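PDB 6Q78: GH26C from Muricauda sp. MAR_2010_75, which probably hydrolyses internal beta-1,4-mannosidic linkages of mannans, as a family 26 endo-beta-mannanase. Local coordinates for residues F117-N125 with Y195-F206. Sequence-based numbering, arbitrary orientation.
Sequences FMFITDDLN and YYKQKLEKIASF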
loop_
_atom_site.group_PDB
_atom_site.type_symbol
_atom_site.label_atom_id
_atom_site.label_comp_id
_atom_site.label_asym_id
_atom_site.label_seq_id
_atom_site.Cartn_x
_atom_site.Cartn_y
_atom_site.Cartn_z
ATOM N N PHE A 117 2.205 -1.535 9.863
ATOM C CA PHE A 117 2.372 -0.990 11.217
ATOM C C PHE A 117 1.768 -1.855 12.324
ATOM O O PHE A 117 2.013 -1.562 13.507
ATOM C CB PHE A 117 1.807 0.432 11.304
ATOM C CG PHE A 117 2.748 1.485 10.776
ATOM C CD1 PHE A 117 3.951 1.732 11.432
ATOM C CD2 PHE A 117 2.420 2.245 9.667
ATOM C CE1 PHE A 117 4.842 2.706 10.958
ATOM C CE2 PHE A 117 3.316 3.244 9.159
ATOM C CZ PHE A 117 4.536 3.450 9.848
ATOM N N MET A 118 1.019 -2.913 11.982
ATOM C CA MET A 118 0.360 -3.795 12.960
ATOM C C MET A 118 1.189 -4.106 14.218
ATOM O O MET A 118 0.755 -3.836 15.354
ATOM C CB MET A 118 0.010 -5.085 12.223
ATOM C CG MET A 118 -0.619 -6.152 13.119
ATOM S SD MET A 118 -1.064 -7.640 12.156
ATOM C CE MET A 118 0.469 -8.208 11.412
ATOM N N PHE A 119 2.351 -4.737 14.055
ATOM C CA PHE A 119 3.111 -5.136 15.235
ATOM C C PHE A 119 3.808 -3.934 15.883
ATOM O O PHE A 119 4.124 -3.974 17.085
ATOM C CB PHE A 119 4.126 -6.220 14.824
ATOM C CG PHE A 119 3.503 -7.593 14.485
ATOM C CD1 PHE A 119 2.355 -8.054 15.133
ATOM C CD2 PHE A 119 4.014 -8.329 13.429
ATOM C CE1 PHE A 119 1.782 -9.287 14.802
ATOM C CE2 PHE A 119 3.455 -9.586 13.116
ATOM C CZ PHE A 119 2.331 -10.031 13.781
ATOM N N ILE A 120 4.065 -2.874 15.116
ATOM C CA ILE A 120 4.715 -1.691 15.650
ATOM C C ILE A 120 3.801 -0.971 16.626
ATOM O O ILE A 120 4.284 -0.320 17.577
ATOM C CB ILE A 120 5.157 -0.826 14.455
ATOM C CG1 ILE A 120 6.189 -1.619 13.627
ATOM C CG2 ILE A 120 5.702 0.537 14.895
ATOM C CD1 ILE A 120 6.469 -0.992 12.260
ATOM N N THR A 121 2.485 -1.082 16.444
ATOM C CA THR A 121 1.535 -0.369 17.300
ATOM C C THR A 121 0.826 -1.288 18.290
ATOM O O THR A 121 -0.123 -0.863 18.971
ATOM C CB THR A 121 0.468 0.385 16.493
ATOM O OG1 THR A 121 -0.321 -0.550 15.730
ATOM C CG2 THR A 121 1.128 1.412 15.566
ATOM N N ASP A 122 1.264 -2.527 18.425
ATOM C CA ASP A 122 0.563 -3.443 19.320
ATOM C C ASP A 122 0.646 -2.951 20.762
ATOM O O ASP A 122 1.685 -2.439 21.198
ATOM C CB ASP A 122 1.205 -4.839 19.241
ATOM C CG ASP A 122 0.273 -5.920 19.816
ATOM O OD1 ASP A 122 0.237 -6.108 21.063
ATOM O OD2 ASP A 122 -0.486 -6.507 19.015
ATOM N N ASP A 123 -0.456 -3.119 21.507
ATOM C CA ASP A 123 -0.455 -2.745 22.920
ATOM C C ASP A 123 0.684 -3.396 23.683
ATOM O O ASP A 123 1.199 -2.823 24.642
ATOM C CB ASP A 123 -1.750 -3.205 23.590
ATOM C CG ASP A 123 -2.996 -2.408 23.170
ATOM O OD1 ASP A 123 -2.859 -1.362 22.531
ATOM O OD2 ASP A 123 -4.113 -2.846 23.536
ATOM N N LEU A 124 1.093 -4.594 23.286
ATOM C CA LEU A 124 2.106 -5.299 24.054
ATOM C C LEU A 124 3.520 -5.065 23.547
ATOM O O LEU A 124 4.463 -5.641 24.094
ATOM C CB LEU A 124 1.839 -6.802 24.037
ATOM C CG LEU A 124 0.539 -7.212 24.716
ATOM C CD1 LEU A 124 0.516 -8.726 24.804
ATOM C CD2 LEU A 124 0.434 -6.584 26.096
ATOM N N ASN A 125 3.714 -4.158 22.595
ATOM C CA ASN A 125 5.058 -3.848 22.128
ATOM C C ASN A 125 5.670 -2.828 23.071
ATOM O O ASN A 125 5.361 -1.644 22.997
ATOM C CB ASN A 125 4.967 -3.277 20.714
ATOM C CG ASN A 125 6.345 -3.026 20.090
ATOM O OD1 ASN A 125 7.344 -2.812 20.824
ATOM N ND2 ASN A 125 6.404 -2.989 18.739
ATOM N N TYR A 195 -5.664 7.318 23.504
ATOM C CA TYR A 195 -5.038 6.061 23.090
ATOM C C TYR A 195 -4.626 6.108 21.625
ATOM O O TYR A 195 -3.513 5.681 21.248
ATOM C CB TYR A 195 -6.066 4.946 23.297
ATOM C CG TYR A 195 -5.703 3.575 22.775
ATOM C CD1 TYR A 195 -6.016 3.198 21.484
ATOM C CD2 TYR A 195 -5.106 2.632 23.589
ATOM C CE1 TYR A 195 -5.730 1.934 21.008
ATOM C CE2 TYR A 195 -4.799 1.352 23.103
ATOM C CZ TYR A 195 -5.140 1.018 21.818
ATOM O OH TYR A 195 -4.853 -0.242 21.339
ATOM N N TYR A 196 -5.522 6.610 20.774
ATOM C CA TYR A 196 -5.213 6.669 19.345
ATOM C C TYR A 196 -4.083 7.664 19.060
ATOM O O TYR A 196 -3.196 7.386 18.237
ATOM C CB TYR A 196 -6.474 7.062 18.573
ATOM C CG TYR A 196 -6.264 7.161 17.091
ATOM C CD1 TYR A 196 -5.737 6.081 16.383
ATOM C CD2 TYR A 196 -6.574 8.328 16.386
ATOM C CE1 TYR A 196 -5.532 6.140 15.006
ATOM C CE2 TYR A 196 -6.384 8.399 14.973
ATOM C CZ TYR A 196 -5.850 7.294 14.318
ATOM O OH TYR A 196 -5.604 7.296 12.969
ATOM N N LYS A 197 -4.081 8.814 19.731
ATOM C CA LYS A 197 -2.971 9.747 19.558
ATOM C C LYS A 197 -1.650 9.090 19.916
ATOM O O LYS A 197 -0.651 9.306 19.227
ATOM C CB LYS A 197 -3.202 11.029 20.357
ATOM C CG LYS A 197 -4.282 11.929 19.739
ATOM C CD LYS A 197 -4.419 13.298 20.441
ATOM C CE LYS A 197 -4.868 13.234 21.853
ATOM N NZ LYS A 197 -4.988 14.686 22.236
ATOM N N GLN A 198 -1.629 8.259 20.976
ATOM C CA GLN A 198 -0.387 7.577 21.342
ATOM C C GLN A 198 0.057 6.617 20.249
ATOM O O GLN A 198 1.260 6.491 19.984
ATOM C CB GLN A 198 -0.561 6.864 22.688
ATOM C CG GLN A 198 0.759 6.432 23.328
ATOM C CD GLN A 198 1.382 5.221 22.660
ATOM O OE1 GLN A 198 0.700 4.246 22.338
ATOM N NE2 GLN A 198 2.698 5.282 22.437
ATOM N N LYS A 199 -0.887 5.933 19.599
ATOM C CA LYS A 199 -0.506 5.057 18.485
ATOM C C LYS A 199 0.092 5.857 17.332
ATOM O O LYS A 199 1.071 5.428 16.701
ATOM C CB LYS A 199 -1.715 4.267 17.981
ATOM C CG LYS A 199 -2.369 3.337 19.001
ATOM C CD LYS A 199 -1.356 2.415 19.694
ATOM C CE LYS A 199 -2.131 1.357 20.513
ATOM N NZ LYS A 199 -1.177 0.409 21.213
ATOM N N LEU A 200 -0.512 7.015 17.004
ATOM C CA LEU A 200 0.071 7.857 15.955
ATOM C C LEU A 200 1.449 8.367 16.358
ATOM O O LEU A 200 2.342 8.503 15.512
ATOM C CB LEU A 200 -0.857 9.027 15.613
ATOM C CG LEU A 200 -2.210 8.578 15.048
ATOM C CD1 LEU A 200 -2.941 9.877 14.723
ATOM C CD2 LEU A 200 -2.069 7.710 13.797
ATOM N N GLU A 201 1.640 8.654 17.643
ATOM C CA GLU A 201 2.963 9.074 18.102
ATOM C C GLU A 201 3.986 7.962 17.908
ATOM O O GLU A 201 5.144 8.237 17.555
ATOM C CB GLU A 201 2.882 9.528 19.563
ATOM C CG GLU A 201 2.120 10.864 19.693
ATOM C CD GLU A 201 1.466 11.095 21.057
ATOM O OE1 GLU A 201 1.843 10.421 22.049
ATOM O OE2 GLU A 201 0.564 11.968 21.146
ATOM N N LYS A 202 3.579 6.698 18.110
ATOM C CA LYS A 202 4.494 5.582 17.850
ATOM C C LYS A 202 4.779 5.446 16.357
ATOM O O LYS A 202 5.934 5.256 15.957
ATOM C CB LYS A 202 3.886 4.271 18.382
ATOM C CG LYS A 202 4.743 3.024 18.118
ATOM C CD LYS A 202 6.125 3.163 18.802
ATOM C CE LYS A 202 7.097 2.066 18.327
ATOM N NZ LYS A 202 6.618 0.692 18.717
ATOM N N ILE A 203 3.755 5.571 15.503
ATOM C CA ILE A 203 4.004 5.575 14.065
ATOM C C ILE A 203 4.985 6.684 13.695
ATOM O O ILE A 203 5.902 6.481 12.886
ATOM C CB ILE A 203 2.674 5.699 13.296
ATOM C CG1 ILE A 203 1.922 4.353 13.386
ATOM C CG2 ILE A 203 2.943 6.104 11.808
ATOM C CD1 ILE A 203 0.543 4.394 12.757
ATOM N N ALA A 204 4.798 7.881 14.261
ATOM C CA ALA A 204 5.669 9.005 13.920
ATOM C C ALA A 204 7.098 8.766 14.377
ATOM O O ALA A 204 8.042 9.045 13.621
ATOM C CB ALA A 204 5.119 10.289 14.535
ATOM N N SER A 205 7.294 8.277 15.610
ATOM C CA SER A 205 8.654 8.068 16.089
ATOM C C SER A 205 9.340 6.972 15.282
ATOM O O SER A 205 10.527 7.103 14.927
ATOM C CB SER A 205 8.675 7.783 17.593
ATOM O OG SER A 205 8.087 6.543 17.877
ATOM N N PHE A 206 8.608 5.911 14.925
ATOM C CA PHE A 206 9.212 4.891 14.076
ATOM C C PHE A 206 9.573 5.483 12.725
ATOM O O PHE A 206 10.677 5.249 12.197
ATOM C CB PHE A 206 8.240 3.707 13.902
ATOM C CG PHE A 206 8.753 2.626 12.995
ATOM C CD1 PHE A 206 8.513 2.669 11.630
ATOM C CD2 PHE A 206 9.521 1.587 13.507
ATOM C CE1 PHE A 206 8.982 1.651 10.805
ATOM C CE2 PHE A 206 10.016 0.592 12.677
ATOM C CZ PHE A 206 9.752 0.615 11.342
HETATM O O HOH W 1 5.005 0.488 21.020
HETATM O O HOH W 2 7.961 0.359 21.078
#
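In this TIM barrel, the loop that leaves strand 112-116 lies along helix 193-208, and two lysines of the helix hold its backbone: K199 NZ donates to T121 O at 2.8 Å, and K202 NZ to I120 O, in the carbonyl plane. K202 reaches that oxygen with CG anti to its backbone N (chi1 178°) and bends at chi2 and chi4. Its ammonium also meets two waters that link it to N125 O and OD1, and it shares E137 with N125 ND2. Farther along, D123 OD1 takes two donors, K199 NZ at 2.8 Å on its anti lone pair, a salt bridge, and Y195 OH at 2.6 Å on its syn lone pair, with carboxylate and phenol ring 88° apart. With an alanine here instead of D123, the K199 ammonium would probably lose its carboxylate mate and the Y195 hydroxyl this acceptor. Nearer strand 112-116, one of the parallel strands of the barrel, F117 adds apolar contacts, joined by the side chains of I120 and T121. I203 CG2 sits over one face of the F117 ring, 4.0 Å from its centroid, while I203 CG1 touches T121 CG2. I120 CD1 stands over the centre of the F206 ring, 3.8 Å from its centroid, and both residues also pack on F156 of strand 153-157.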